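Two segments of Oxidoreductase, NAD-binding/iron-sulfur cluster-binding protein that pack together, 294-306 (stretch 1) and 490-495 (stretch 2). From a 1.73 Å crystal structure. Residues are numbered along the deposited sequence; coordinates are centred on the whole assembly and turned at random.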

# COMPACT_ATOMS: atom_id res chain seq x y z
N ARG A 294 -7.32 -19.59 -12.45
CA ARG A 294 -8.67 -20.07 -12.61
C ARG A 294 -9.72 -19.18 -11.96
O ARG A 294 -9.60 -18.76 -10.80
CB ARG A 294 -8.88 -21.48 -12.08
CG ARG A 294 -8.24 -22.48 -13.02
CD ARG A 294 -8.65 -23.91 -12.81
NE ARG A 294 -9.91 -23.99 -12.07
CZ ARG A 294 -10.09 -24.71 -10.96
NH1 ARG A 294 -11.27 -24.71 -10.35
NH2 ARG A 294 -9.09 -25.44 -10.44
N ARG A 295 -10.78 -18.91 -12.72
CA ARG A 295 -11.97 -18.19 -12.22
C ARG A 295 -13.07 -19.19 -11.95
O ARG A 295 -13.24 -20.15 -12.67
CB ARG A 295 -12.43 -17.16 -13.24
CG ARG A 295 -11.33 -16.20 -13.63
CD ARG A 295 -11.23 -15.10 -12.58
NE ARG A 295 -10.04 -14.27 -12.77
CZ ARG A 295 -9.89 -13.09 -12.24
NH1 ARG A 295 -10.81 -12.58 -11.43
NH2 ARG A 295 -8.76 -12.41 -12.46
N VAL A 296 -13.88 -18.89 -11.00
CA VAL A 296 -15.06 -19.62 -10.68
C VAL A 296 -16.14 -18.64 -10.43
O VAL A 296 -15.91 -17.50 -10.01
CB VAL A 296 -14.82 -20.60 -9.47
CG1 VAL A 296 -13.94 -21.77 -9.86
CG2 VAL A 296 -14.12 -19.89 -8.34
N ASP A 297 -17.38 -19.06 -10.63
CA ASP A 297 -18.50 -18.15 -10.40
C ASP A 297 -18.79 -17.87 -8.94
O ASP A 297 -19.23 -16.79 -8.61
CB ASP A 297 -19.73 -18.71 -11.14
CG ASP A 297 -19.58 -18.52 -12.71
OD1 ASP A 297 -19.02 -19.44 -13.34
OD2 ASP A 297 -19.90 -17.41 -13.28
N GLU A 298 -18.52 -18.83 -8.05
CA GLU A 298 -18.77 -18.68 -6.62
C GLU A 298 -17.37 -18.81 -5.96
O GLU A 298 -16.53 -19.60 -6.46
CB GLU A 298 -19.74 -19.80 -6.04
CG GLU A 298 -21.24 -19.77 -6.48
N PRO A 299 -17.15 -18.15 -4.81
CA PRO A 299 -15.87 -18.31 -4.14
C PRO A 299 -15.59 -19.75 -3.71
O PRO A 299 -16.49 -20.56 -3.67
CB PRO A 299 -16.01 -17.47 -2.94
CG PRO A 299 -17.15 -16.57 -3.21
CD PRO A 299 -18.09 -17.32 -4.05
N THR A 300 -14.33 -20.02 -3.39
CA THR A 300 -13.89 -21.37 -2.99
C THR A 300 -14.35 -21.72 -1.56
O THR A 300 -14.11 -22.80 -1.09
CB THR A 300 -12.37 -21.51 -3.08
OG1 THR A 300 -11.75 -20.52 -2.22
CG2 THR A 300 -11.88 -21.30 -4.54
N THR A 301 -14.94 -20.76 -0.88
CA THR A 301 -15.42 -20.97 0.46
C THR A 301 -16.89 -20.60 0.46
O THR A 301 -17.31 -19.72 -0.32
CB THR A 301 -14.64 -20.09 1.49
OG1 THR A 301 -14.49 -18.71 1.03
CG2 THR A 301 -13.29 -20.65 1.74
N LEU A 302 -17.66 -21.21 1.35
CA LEU A 302 -19.11 -20.98 1.37
C LEU A 302 -19.54 -19.57 1.77
O LEU A 302 -19.06 -19.02 2.74
CB LEU A 302 -19.73 -21.97 2.33
CG LEU A 302 -21.24 -22.11 2.38
CD1 LEU A 302 -21.83 -22.48 1.03
CD2 LEU A 302 -21.53 -23.18 3.43
N VAL A 303 -20.37 -18.95 0.95
CA VAL A 303 -20.98 -17.64 1.25
C VAL A 303 -22.52 -17.84 1.16
O VAL A 303 -23.06 -18.25 0.11
CB VAL A 303 -20.53 -16.56 0.25
CG1 VAL A 303 -21.19 -15.21 0.52
CG2 VAL A 303 -19.01 -16.43 0.29
N VAL A 304 -23.19 -17.63 2.27
CA VAL A 304 -24.68 -17.78 2.32
C VAL A 304 -25.25 -16.38 2.52
O VAL A 304 -25.46 -15.94 3.64
CB VAL A 304 -25.07 -18.72 3.47
CG1 VAL A 304 -26.59 -19.00 3.42
CG2 VAL A 304 -24.27 -20.03 3.40
N ARG A 305 -25.53 -15.70 1.40
CA ARG A 305 -25.90 -14.30 1.47
C ARG A 305 -27.14 -14.04 2.29
O ARG A 305 -27.22 -13.04 3.03
CB ARG A 305 -26.12 -13.76 0.09
CG ARG A 305 -24.87 -13.64 -0.73
CD ARG A 305 -25.23 -13.42 -2.17
NE ARG A 305 -24.08 -12.99 -2.89
CZ ARG A 305 -23.08 -13.79 -3.21
NH1 ARG A 305 -23.06 -15.08 -2.85
NH2 ARG A 305 -22.05 -13.26 -3.83
N GLN A 306 -28.13 -14.95 2.24
CA GLN A 306 -29.34 -14.72 3.03
C GLN A 306 -29.11 -14.82 4.51
O GLN A 306 -29.95 -14.37 5.28
CB GLN A 306 -30.46 -15.67 2.62
CG GLN A 306 -31.00 -15.34 1.28
CD GLN A 306 -32.17 -16.27 0.91
OE1 GLN A 306 -31.96 -17.35 0.40
NE2 GLN A 306 -33.32 -15.91 1.31
N ILE A 490 -12.92 -7.75 -1.93
CA ILE A 490 -11.67 -8.36 -2.40
C ILE A 490 -11.96 -9.80 -2.90
O ILE A 490 -11.48 -10.20 -3.95
CB ILE A 490 -10.58 -8.40 -1.32
CG1 ILE A 490 -10.22 -6.97 -0.90
CG2 ILE A 490 -9.34 -9.10 -1.81
CD1 ILE A 490 -9.49 -6.96 0.44
N LEU A 491 -12.79 -10.53 -2.15
CA LEU A 491 -13.13 -11.92 -2.54
C LEU A 491 -13.95 -11.95 -3.83
O LEU A 491 -13.60 -12.69 -4.74
CB LEU A 491 -13.90 -12.57 -1.46
CG LEU A 491 -14.21 -14.02 -1.75
CD1 LEU A 491 -13.00 -14.93 -1.62
CD2 LEU A 491 -15.31 -14.48 -0.79
N MET A 492 -15.01 -11.19 -3.89
CA MET A 492 -15.92 -11.17 -5.08
C MET A 492 -15.30 -10.58 -6.33
O MET A 492 -15.59 -11.00 -7.43
CB MET A 492 -17.20 -10.45 -4.79
CG MET A 492 -18.15 -11.17 -3.81
SD MET A 492 -18.38 -12.93 -4.27
CE MET A 492 -18.59 -13.40 -2.55
N ALA A 493 -14.35 -9.66 -6.18
CA ALA A 493 -13.56 -9.09 -7.30
C ALA A 493 -12.45 -9.97 -7.78
O ALA A 493 -11.79 -9.63 -8.74
CB ALA A 493 -13.03 -7.71 -6.91
N GLY A 494 -12.27 -11.18 -7.18
CA GLY A 494 -11.30 -12.10 -7.63
C GLY A 494 -9.87 -11.61 -7.44
O GLY A 494 -9.01 -11.94 -8.23
N LEU A 495 -9.60 -10.98 -6.30
CA LEU A 495 -8.20 -10.53 -5.99
C LEU A 495 -7.54 -11.34 -4.91
O LEU A 495 -6.33 -11.25 -4.78
CB LEU A 495 -8.17 -9.05 -5.66
CG LEU A 495 -8.60 -8.10 -6.77
CD1 LEU A 495 -8.65 -6.71 -6.25
CD2 LEU A 495 -7.78 -8.21 -7.99
O HOH W 1 -10.04 -9.69 -10.66

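No direct hydrogen bond crosses between these two stretches; the polar link runs through one water at the end of a helix. Water 1 accepts a hydrogen bond from Arg295 NH1 at 3.1 Å and donates one to Ala493 O at 2.6 Å. The carbonyl and the guanidinium are too far apart to bond directly, with 4.1 Å between Arg295 NH1 and Ala493 O, so the water fills the step. Arg295 reaches this site by a folded path: its CA-to-CB bond points sideways, and chi1 and chi2 both in m, followed by a t chi3, bring the guanidinium to the helix end.

Gly494 makes room for it. The residue has positive phi, 66°, in a Schellman motif, where Leu495 N bonds back to Ile490 O (3.1 Å) and Gly494 N to Leu491 O (3.2 Å). Glycine suits this conformation, and the space matters too: an ideal CB on Gly494 would point toward stretch 1 and lie 2.5 Å from Arg295 NH1, a clash.

Most of the rest is apolar and centres on Pro299, a compact ring with no side-chain polar group to satisfy, whose CA-to-CB bond points toward stretch 2. Pro299 CG lies 3.7 Å from Leu491 CD2 and 3.5 Å from Met492 CE. The CA-to-CB bond of Leu491 points toward stretch 1, and a t, p rotamer places CD2 against Pro299, whereas Met492 starts sideways and its flexible thioether chain, m at chi1 and chi2, carries the methyl across. Val303 extends the patch more loosely: Val303 CG2 lies 4.3 Å from Leu491 CD2 and 4.2 Å from Met492 CE. The exposed Arg305 sets a charged group against the methyl, with Arg305 NH2 touching Met492 CE at 3.7 Å while its NE and NH2 are hydrogen-bonded elsewhere in the structure.

The contact buries just 285 Å², summed over both sides, mostly from the buried Met492 and Leu491 and from Pro299.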